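Decapping nuclease RAI1 (Scheffersomyces stipitis, PDB 5BTO) removes NAD caps, and other 5'-end groups, from RNA by metal-dependent hydrolysis, and binds the exoribonuclease RAT1, stabilising it and stimulating its activity. Local coordinates at residues A[129-137]-A[146-155]; A[283-293]-A[304-312]. All blocks are in the same frame, centred on the assembly; numbering follows the deposited sequence.

Contact 1: residues A[129-137]-A[146-155]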
loop_
_atom_site.group_PDB
_atom_site.type_symbol
_atom_site.label_atom_id
_atom_site.label_comp_id
_atom_site.label_asym_id
_atom_site.label_seq_id
_atom_site.Cartn_x
_atom_site.Cartn_y
_atom_site.Cartn_z
ATOM N N ASN A 129 -3.567 11.518 11.979
ATOM C CA ASN A 129 -4.722 12.382 12.185
ATOM C C ASN A 129 -4.606 13.712 11.450
ATOM O O ASN A 129 -5.541 14.508 11.470
ATOM C CB ASN A 129 -4.947 12.634 13.675
ATOM C CG ASN A 129 -5.227 11.359 14.435
ATOM O OD1 ASN A 129 -5.983 10.499 13.973
ATOM N ND2 ASN A 129 -4.605 11.216 15.600
ATOM N N ASP A 130 -3.461 13.948 10.807
ATOM C CA ASP A 130 -3.214 15.214 10.121
ATOM C C ASP A 130 -3.515 15.090 8.632
ATOM O O ASP A 130 -2.929 14.250 7.949
ATOM C CB ASP A 130 -1.756 15.669 10.297
ATOM C CG ASP A 130 -1.396 15.964 11.746
ATOM O OD1 ASP A 130 -2.310 16.196 12.571
ATOM O OD2 ASP A 130 -0.182 15.983 12.057
ATOM N N PRO A 131 -4.432 15.922 8.123
ATOM C CA PRO A 131 -4.731 15.900 6.686
ATOM C C PRO A 131 -3.586 16.450 5.846
ATOM O O PRO A 131 -2.787 17.260 6.325
ATOM C CB PRO A 131 -5.946 16.824 6.566
ATOM C CG PRO A 131 -5.839 17.740 7.753
ATOM C CD PRO A 131 -5.269 16.889 8.853
ATOM N N VAL A 132 -3.500 15.986 4.604
ATOM C CA VAL A 132 -2.557 16.525 3.631
ATOM C C VAL A 132 -3.309 16.790 2.339
ATOM O O VAL A 132 -4.071 15.943 1.867
ATOM C CB VAL A 132 -1.396 15.552 3.342
ATOM C CG1 VAL A 132 -0.444 16.141 2.298
ATOM C CG2 VAL A 132 -0.634 15.228 4.616
ATOM N N ASP A 133 -3.119 17.974 1.769
ATOM C CA ASP A 133 -3.693 18.276 0.459
ATOM C C ASP A 133 -2.692 19.057 -0.381
ATOM O O ASP A 133 -2.284 20.159 -0.009
ATOM C CB ASP A 133 -5.006 19.047 0.596
ATOM C CG ASP A 133 -6.132 18.176 1.111
ATOM O OD1 ASP A 133 -6.737 17.431 0.304
ATOM O OD2 ASP A 133 -6.414 18.230 2.325
ATOM N N LEU A 134 -2.283 18.470 -1.500
ATOM C CA LEU A 134 -1.297 19.100 -2.366
ATOM C C LEU A 134 -1.789 19.182 -3.794
ATOM O O LEU A 134 -2.437 18.261 -4.290
ATOM C CB LEU A 134 0.009 18.317 -2.341
ATOM C CG LEU A 134 0.635 18.027 -0.974
ATOM C CD1 LEU A 134 1.774 17.035 -1.131
ATOM C CD2 LEU A 134 1.118 19.329 -0.325
ATOM N N ASN A 135 -1.485 20.294 -4.455
ATOM C CA ASN A 135 -1.746 20.427 -5.885
ATOM C C ASN A 135 -0.476 20.062 -6.634
ATOM O O ASN A 135 0.620 20.447 -6.224
ATOM C CB ASN A 135 -2.156 21.852 -6.239
ATOM C CG ASN A 135 -3.505 22.229 -5.680
ATOM O OD1 ASN A 135 -4.382 21.379 -5.523
ATOM N ND2 ASN A 135 -3.687 23.508 -5.381
ATOM N N VAL A 136 -0.616 19.308 -7.719
ATOM C CA VAL A 136 0.530 18.878 -8.496
ATOM C C VAL A 136 0.239 19.094 -9.962
ATOM O O VAL A 136 -0.841 18.764 -10.442
ATOM C CB VAL A 136 0.834 17.382 -8.293
ATOM C CG1 VAL A 136 2.095 16.997 -9.045
ATOM C CG2 VAL A 136 0.946 17.046 -6.813
ATOM N N LEU A 137 1.195 19.637 -10.698
ATOM C CA LEU A 137 0.973 19.704 -12.137
ATOM C C LEU A 137 2.262 19.591 -12.917
ATOM O O LEU A 137 3.342 19.979 -12.437
ATOM C CB LEU A 137 0.205 20.962 -12.516
ATOM C CG LEU A 137 0.904 22.273 -12.208
ATOM C CD1 LEU A 137 1.849 22.623 -13.351
ATOM C CD2 LEU A 137 -0.109 23.362 -12.000
ATOM N N ASN A 146 2.486 22.325 -4.698
ATOM C CA ASN A 146 2.247 23.276 -3.612
ATOM C C ASN A 146 1.008 22.906 -2.827
ATOM O O ASN A 146 0.195 22.104 -3.281
ATOM C CB ASN A 146 2.098 24.718 -4.120
ATOM C CG ASN A 146 2.293 25.752 -2.999
ATOM O OD1 ASN A 146 2.834 25.438 -1.934
ATOM N ND2 ASN A 146 1.852 26.974 -3.232
ATOM N N SER A 147 0.856 23.496 -1.651
ATOM C CA SER A 147 -0.408 23.402 -0.934
ATOM C C SER A 147 -1.469 24.196 -1.687
ATOM O O SER A 147 -1.154 25.054 -2.521
ATOM C CB SER A 147 -0.259 23.963 0.479
ATOM O OG SER A 147 0.317 25.262 0.449
ATOM N N ASP A 148 -2.733 23.916 -1.390
ATOM C CA ASP A 148 -3.822 24.639 -2.023
ATOM C C ASP A 148 -4.262 25.828 -1.172
ATOM O O ASP A 148 -4.625 25.674 -0.005
ATOM C CB ASP A 148 -4.996 23.702 -2.279
ATOM C CG ASP A 148 -6.112 24.372 -3.054
ATOM O OD1 ASP A 148 -5.985 24.524 -4.287
ATOM O OD2 ASP A 148 -7.124 24.741 -2.431
ATOM N N GLU A 149 -4.239 27.013 -1.771
ATOM C CA GLU A 149 -4.512 28.250 -1.046
ATOM C C GLU A 149 -5.849 28.232 -0.308
ATOM O O GLU A 149 -5.912 28.521 0.888
ATOM C CB GLU A 149 -4.450 29.446 -2.003
ATOM C CG GLU A 149 -4.589 30.791 -1.325
ATOM C CD GLU A 149 -4.268 31.944 -2.254
ATOM O OE1 GLU A 149 -3.618 31.711 -3.295
ATOM O OE2 GLU A 149 -4.666 33.084 -1.944
ATOM N N GLU A 150 -6.915 27.888 -1.020
ATOM C CA GLU A 150 -8.252 27.916 -0.436
ATOM C C GLU A 150 -8.378 26.893 0.696
ATOM O O GLU A 150 -8.883 27.206 1.772
ATOM C CB GLU A 150 -9.318 27.672 -1.511
ATOM C CG GLU A 150 -9.457 26.211 -1.895
ATOM C CD GLU A 150 -10.095 26.001 -3.248
ATOM O OE1 GLU A 150 -10.923 26.844 -3.663
ATOM O OE2 GLU A 150 -9.763 24.984 -3.895
ATOM N N ILE A 151 -7.899 25.676 0.459
ATOM C CA ILE A 151 -7.983 24.628 1.470
ATOM C C ILE A 151 -7.202 25.020 2.718
ATOM O O ILE A 151 -7.680 24.842 3.843
ATOM C CB ILE A 151 -7.503 23.265 0.926
ATOM C CG1 ILE A 151 -8.528 22.710 -0.070
ATOM C CG2 ILE A 151 -7.264 22.283 2.073
ATOM C CD1 ILE A 151 -8.136 21.380 -0.695
ATOM N N GLU A 152 -6.012 25.581 2.518
ATOM C CA GLU A 152 -5.192 26.030 3.643
ATOM C C GLU A 152 -5.877 27.124 4.447
ATOM O O GLU A 152 -5.831 27.117 5.677
ATOM C CB GLU A 152 -3.822 26.518 3.166
ATOM C CG GLU A 152 -2.910 25.395 2.747
ATOM C CD GLU A 152 -2.854 24.286 3.784
ATOM O OE1 GLU A 152 -2.615 24.586 4.978
ATOM O OE2 GLU A 152 -3.060 23.116 3.401
ATOM N N LEU A 153 -6.500 28.067 3.747
ATOM C CA LEU A 153 -7.200 29.164 4.406
ATOM C C LEU A 153 -8.336 28.632 5.265
ATOM O O LEU A 153 -8.476 28.998 6.431
ATOM C CB LEU A 153 -7.745 30.152 3.374
ATOM C CG LEU A 153 -6.741 31.148 2.789
ATOM C CD1 LEU A 153 -7.354 31.937 1.633
ATOM C CD2 LEU A 153 -6.236 32.087 3.873
ATOM N N ALA A 154 -9.145 27.758 4.678
ATOM C CA ALA A 154 -10.290 27.197 5.377
ATOM C C ALA A 154 -9.853 26.352 6.565
ATOM O O ALA A 154 -10.519 26.329 7.601
ATOM C CB ALA A 154 -11.138 26.373 4.421
ATOM N N ARG A 155 -8.724 25.666 6.411
ATOM C CA ARG A 155 -8.256 24.716 7.412
ATOM C C ARG A 155 -7.762 25.398 8.688
ATOM O O ARG A 155 -8.089 24.968 9.795
ATOM C CB ARG A 155 -7.161 23.832 6.814
ATOM C CG ARG A 155 -6.814 22.600 7.631
ATOM C CD ARG A 155 -6.231 21.510 6.737
ATOM N NE ARG A 155 -7.271 20.784 6.007
ATOM C CZ ARG A 155 -7.046 19.983 4.967
ATOM N NH1 ARG A 155 -5.808 19.799 4.501
ATOM N NH2 ARG A 155 -8.066 19.369 4.385
HETATM O O HOH W 1 -3.616 22.424 0.867
HETATM O O HOH W 2 -1.636 25.566 -5.246
#
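Asn-146 pairs with Asn-135 through both backbone bonds of an antiparallel hydrogen-bonded pair: Asn-135 N reaches Asn-146 O at 2.7 Å, and Asn-146 N returns to Asn-135 O at 3.1 Å. The amide ND2 of Asn-146 turns elsewhere, to Ser-85 O, and the side chain of Asn-146 lies about 4 Å from that of the substrate-binding Tyr-114. The carbonyl of Ser-147 is tied by a water to Asn-135 ND2. The same ND2 gives a nearly straight bond (173°) to Asp-148 OD1, 2.7 Å away, meeting its anti lone pair although the amide and carboxylate planes stand 82° apart. An aspartate suits this N-cap position: with CG anti to the backbone N (chi1 -175°), its other oxygen can accept from Ile-151 N, though the exact place of that oxygen is doubtful. A second water joins Asp-148 N, Asp-133 O and Glu-152 OE2, bridging the backbone of strand 132-137 to the start of the helix. In the first turn of the helix, Ile-151 lays CD1 against Asp-133 CB at 4.1 Å, while its CG2 sits over the centre of the Arg-155 guanidinium. Pro-131 CB rests on the opposite face, 3.6 Å from Arg-155 NH1. Held between these apolar groups, the guanidinium points NH1 and NH2 end-on at one oxygen, Asp-133 OD2, at 2.8 and 2.9 Å; Asp-133 OD1 goes to Ser-363 of the adjoining strand. This is a beta hairpin leading into an N-capped helix, which runs back nearly antiparallel to the hairpin's first strand, within the RAI1 nuclease fold.

Contact 2: residues A[283-293]-A[304-312]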
loop_
_atom_site.group_PDB
_atom_site.type_symbol
_atom_site.label_atom_id
_atom_site.label_comp_id
_atom_site.label_asym_id
_atom_site.label_seq_id
_atom_site.Cartn_x
_atom_site.Cartn_y
_atom_site.Cartn_z
ATOM N N CYS A 283 15.050 18.674 8.768
ATOM C CA CYS A 283 16.488 18.870 8.630
ATOM C C CYS A 283 17.112 17.857 7.689
ATOM O O CYS A 283 17.979 18.204 6.882
ATOM C CB CYS A 283 17.162 18.830 9.999
ATOM S SG CYS A 283 16.733 20.281 10.984
ATOM N N PHE A 284 16.649 16.610 7.770
ATOM C CA PHE A 284 17.162 15.555 6.907
ATOM C C PHE A 284 16.897 15.877 5.433
ATOM O O PHE A 284 17.788 15.740 4.585
ATOM C CB PHE A 284 16.525 14.211 7.274
ATOM C CG PHE A 284 16.952 13.087 6.397
ATOM C CD1 PHE A 284 18.164 12.460 6.600
ATOM C CD2 PHE A 284 16.137 12.652 5.364
ATOM C CE1 PHE A 284 18.561 11.420 5.791
ATOM C CE2 PHE A 284 16.532 11.610 4.545
ATOM C CZ PHE A 284 17.743 10.994 4.760
ATOM N N LEU A 285 15.672 16.291 5.133
ATOM C CA LEU A 285 15.304 16.641 3.762
ATOM C C LEU A 285 16.101 17.816 3.229
ATOM O O LEU A 285 16.431 17.853 2.035
ATOM C CB LEU A 285 13.811 16.950 3.656
ATOM C CG LEU A 285 12.872 15.760 3.830
ATOM C CD1 LEU A 285 11.421 16.234 3.875
ATOM C CD2 LEU A 285 13.077 14.776 2.685
ATOM N N MET A 286 16.414 18.776 4.100
ATOM C CA MET A 286 17.123 19.975 3.664
ATOM C C MET A 286 18.641 19.857 3.745
ATOM O O MET A 286 19.341 20.763 3.297
ATOM C CB MET A 286 16.706 21.194 4.498
ATOM C CG MET A 286 15.401 21.854 4.068
ATOM S SD MET A 286 15.369 22.471 2.375
ATOM C CE MET A 286 16.406 23.932 2.420
ATOM N N GLY A 287 19.149 18.771 4.324
ATOM C CA GLY A 287 20.582 18.628 4.531
ATOM C C GLY A 287 21.134 19.522 5.633
ATOM O O GLY A 287 22.318 19.864 5.617
ATOM N N ILE A 288 20.281 19.913 6.575
ATOM C CA ILE A 288 20.720 20.688 7.742
ATOM C C ILE A 288 21.242 19.703 8.784
ATOM O O ILE A 288 20.540 18.768 9.151
ATOM C CB ILE A 288 19.568 21.514 8.359
ATOM C CG1 ILE A 288 18.924 22.457 7.332
ATOM C CG2 ILE A 288 20.037 22.267 9.621
ATOM C CD1 ILE A 288 19.844 23.418 6.704
ATOM N N ARG A 289 22.461 19.924 9.273
ATOM C CA ARG A 289 23.174 18.919 10.064
ATOM C C ARG A 289 23.126 19.164 11.571
ATOM O O ARG A 289 23.518 18.300 12.344
ATOM C CB ARG A 289 24.644 18.840 9.625
ATOM C CG ARG A 289 24.814 18.476 8.150
ATOM C CD ARG A 289 26.290 18.360 7.770
ATOM N NE ARG A 289 26.483 18.135 6.338
ATOM C CZ ARG A 289 27.659 17.882 5.770
ATOM N NH1 ARG A 289 28.756 17.812 6.513
ATOM N NH2 ARG A 289 27.738 17.695 4.456
ATOM N N LYS A 290 22.676 20.344 11.975
ATOM C CA LYS A 290 22.651 20.690 13.402
ATOM C C LYS A 290 21.316 21.308 13.799
ATOM O O LYS A 290 20.732 22.087 13.045
ATOM C CB LYS A 290 23.779 21.673 13.747
ATOM C CG LYS A 290 25.213 21.123 13.683
ATOM C CD LYS A 290 26.204 22.162 14.217
ATOM C CE LYS A 290 27.657 21.932 13.763
ATOM N NZ LYS A 290 28.092 20.506 13.772
ATOM N N VAL A 291 20.848 20.965 14.997
ATOM C CA VAL A 291 19.634 21.531 15.548
ATOM C C VAL A 291 19.868 21.894 17.009
ATOM O O VAL A 291 20.423 21.091 17.765
ATOM C CB VAL A 291 18.486 20.500 15.561
ATOM C CG1 VAL A 291 17.227 21.137 16.120
ATOM C CG2 VAL A 291 18.251 19.929 14.186
ATOM N N VAL A 292 19.421 23.075 17.419
ATOM C CA VAL A 292 19.437 23.406 18.849
ATOM C C VAL A 292 18.017 23.500 19.384
ATOM O O VAL A 292 17.190 24.226 18.835
ATOM C CB VAL A 292 20.180 24.734 19.138
ATOM C CG1 VAL A 292 19.855 25.225 20.547
ATOM C CG2 VAL A 292 21.679 24.544 18.975
ATOM N N TYR A 293 17.731 22.762 20.455
ATOM C CA TYR A 293 16.466 22.919 21.169
ATOM C C TYR A 293 16.658 23.715 22.450
ATOM O O TYR A 293 17.547 23.416 23.250
ATOM C CB TYR A 293 15.843 21.563 21.520
ATOM C CG TYR A 293 14.788 21.124 20.545
ATOM C CD1 TYR A 293 13.465 21.539 20.685
ATOM C CD2 TYR A 293 15.118 20.309 19.472
ATOM C CE1 TYR A 293 12.495 21.132 19.778
ATOM C CE2 TYR A 293 14.163 19.910 18.557
ATOM C CZ TYR A 293 12.859 20.326 18.714
ATOM O OH TYR A 293 11.907 19.918 17.806
ATOM N N ASP A 304 17.210 25.070 29.732
ATOM C CA ASP A 304 18.262 24.247 29.155
ATOM C C ASP A 304 18.319 24.412 27.652
ATOM O O ASP A 304 17.321 24.752 27.023
ATOM C CB ASP A 304 18.065 22.774 29.525
ATOM C CG ASP A 304 18.500 22.469 30.951
ATOM O OD1 ASP A 304 19.594 22.925 31.357
ATOM O OD2 ASP A 304 17.744 21.787 31.671
ATOM N N VAL A 305 19.508 24.203 27.096
ATOM C CA VAL A 305 19.702 24.222 25.648
ATOM C C VAL A 305 20.475 22.972 25.274
ATOM O O VAL A 305 21.481 22.643 25.923
ATOM C CB VAL A 305 20.526 25.458 25.229
ATOM C CG1 VAL A 305 20.885 25.381 23.766
ATOM C CG2 VAL A 305 19.768 26.751 25.554
ATOM N N GLU A 306 20.024 22.269 24.236
ATOM C CA GLU A 306 20.709 21.064 23.795
ATOM C C GLU A 306 20.982 21.119 22.305
ATOM O O GLU A 306 20.085 21.433 21.512
ATOM C CB GLU A 306 19.876 19.817 24.114
ATOM C CG GLU A 306 19.632 19.608 25.609
ATOM C CD GLU A 306 20.869 19.127 26.351
ATOM O OE1 GLU A 306 21.870 18.772 25.691
ATOM O OE2 GLU A 306 20.840 19.105 27.600
ATOM N N LEU A 307 22.222 20.810 21.943
ATOM C CA LEU A 307 22.647 20.720 20.550
ATOM C C LEU A 307 22.542 19.279 20.076
ATOM O O LEU A 307 23.046 18.365 20.739
ATOM C CB LEU A 307 24.107 21.182 20.417
ATOM C CG LEU A 307 24.759 20.958 19.047
ATOM C CD1 LEU A 307 24.116 21.841 18.000
ATOM C CD2 LEU A 307 26.261 21.244 19.120
ATOM N N TYR A 308 21.894 19.077 18.929
ATOM C CA TYR A 308 21.794 17.763 18.307
ATOM C C TYR A 308 22.510 17.777 16.972
ATOM O O TYR A 308 22.498 18.789 16.282
ATOM C CB TYR A 308 20.324 17.408 18.015
ATOM C CG TYR A 308 19.468 17.231 19.233
ATOM C CD1 TYR A 308 19.021 18.329 19.954
ATOM C CD2 TYR A 308 19.089 15.963 19.659
ATOM C CE1 TYR A 308 18.236 18.172 21.081
ATOM C CE2 TYR A 308 18.310 15.802 20.786
ATOM C CZ TYR A 308 17.888 16.913 21.491
ATOM O OH TYR A 308 17.108 16.776 22.617
ATOM N N LYS A 309 23.119 16.660 16.591
ATOM C CA LYS A 309 23.416 16.467 15.176
ATOM C C LYS A 309 22.246 15.703 14.573
ATOM O O LYS A 309 21.754 14.744 15.159
ATOM C CB LYS A 309 24.757 15.770 14.923
ATOM C CG LYS A 309 24.960 14.394 15.506
ATOM C CD LYS A 309 26.334 13.867 15.059
ATOM C CE LYS A 309 26.618 12.469 15.594
ATOM N NZ LYS A 309 27.902 11.931 15.066
ATOM N N THR A 310 21.781 16.154 13.416
ATOM C CA THR A 310 20.611 15.553 12.789
ATOM C C THR A 310 20.739 14.035 12.689
ATOM O O THR A 310 19.782 13.291 12.952
ATOM C CB THR A 310 20.383 16.185 11.410
ATOM O OG1 THR A 310 20.222 17.598 11.578
ATOM C CG2 THR A 310 19.121 15.611 10.736
ATOM N N GLU A 311 21.928 13.562 12.338
ATOM C CA GLU A 311 22.104 12.138 12.073
ATOM C C GLU A 311 22.004 11.257 13.319
ATOM O O GLU A 311 21.888 10.040 13.196
ATOM C CB GLU A 311 23.423 11.883 11.348
ATOM C CG GLU A 311 24.654 12.310 12.125
ATOM C CD GLU A 311 25.944 12.042 11.366
ATOM O OE1 GLU A 311 25.890 11.380 10.306
ATOM O OE2 GLU A 311 27.012 12.493 11.828
ATOM N N GLU A 312 22.079 11.856 14.512
ATOM C CA GLU A 312 21.972 11.067 15.740
ATOM C C GLU A 312 20.526 10.950 16.230
ATOM O O GLU A 312 20.238 10.162 17.129
ATOM C CB GLU A 312 22.882 11.612 16.854
ATOM C CG GLU A 312 22.339 12.832 17.594
ATOM C CD GLU A 312 23.359 13.435 18.564
ATOM O OE1 GLU A 312 24.075 12.658 19.241
ATOM O OE2 GLU A 312 23.447 14.682 18.647
HETATM O O HOH W 3 23.994 15.352 11.153
#
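Strands 290-293 and 304-309 run antiparallel, their axes 4.7 Å apart at closest approach and 159° between their directions. Val-291 with Tyr-308 and Tyr-293 with Glu-306 are the hydrogen-bonded pairs, each closed by two backbone bonds; Lys-290 with Lys-309 and Val-292 with Leu-307 are the non-hydrogen-bonded ones. Beyond them Thr-310 N still reaches Arg-289 O, at 3.0 Å. Beta-branched Val-292 suits an extended strand, and its two methyls divide the work: CG1 presses tightly on Val-305 CG1 at 3.4 Å, while CG2 meets Leu-307 CD1 at 3.8 Å. On the face of Val-291 and Tyr-293, the Tyr-308 ring turns its edge to Val-291 O, and its CE1 lies 4.1 Å from Tyr-293 CD2. The Tyr-293 hydroxyl bonds to Thr-279 of helix 266-286. At the other end Thr-310 OG1, placed beside its own backbone N (chi1 -58°), donates to Ile-288 O at 2.7 Å, while the methyl CG2 lies 3.8 Å from Cys-283 CB. Threonine thus serves both a carbonyl and an apolar neighbour. A valine in its place would probably leave Ile-288 O without this donor and weaken the tie to the turn after the helix. The chemistry implies a hairpin fixed mainly by backbone bonds and apolar contacts, with one buried hydroxyl fastening its end to the helix-strand connection; Cys-283 beside it lies near the metal-binding Glu-256, and Tyr-293 near the substrate-binding Lys-258.

Both contacts join the two strands of a beta hairpin, but in different sheets and on opposite sides of the chain's centre, their centres 28 Å apart. Contact 1 is the more buried: its hairpin lies inside the ten-strand mixed sheet, and its second strand gives way early to a helix, leaving a salt bridge, an amide-carboxylate bond and waters to hold the two segments. Contact 2 is partly buried, consistent with strand 302-309 being the outermost of a four-strand sheet within this chain; there regular backbone pairing and apolar side chains dominate. Both lie near substrate-binding residues, but contact 2 also borders a metal-binding one; the two do not touch.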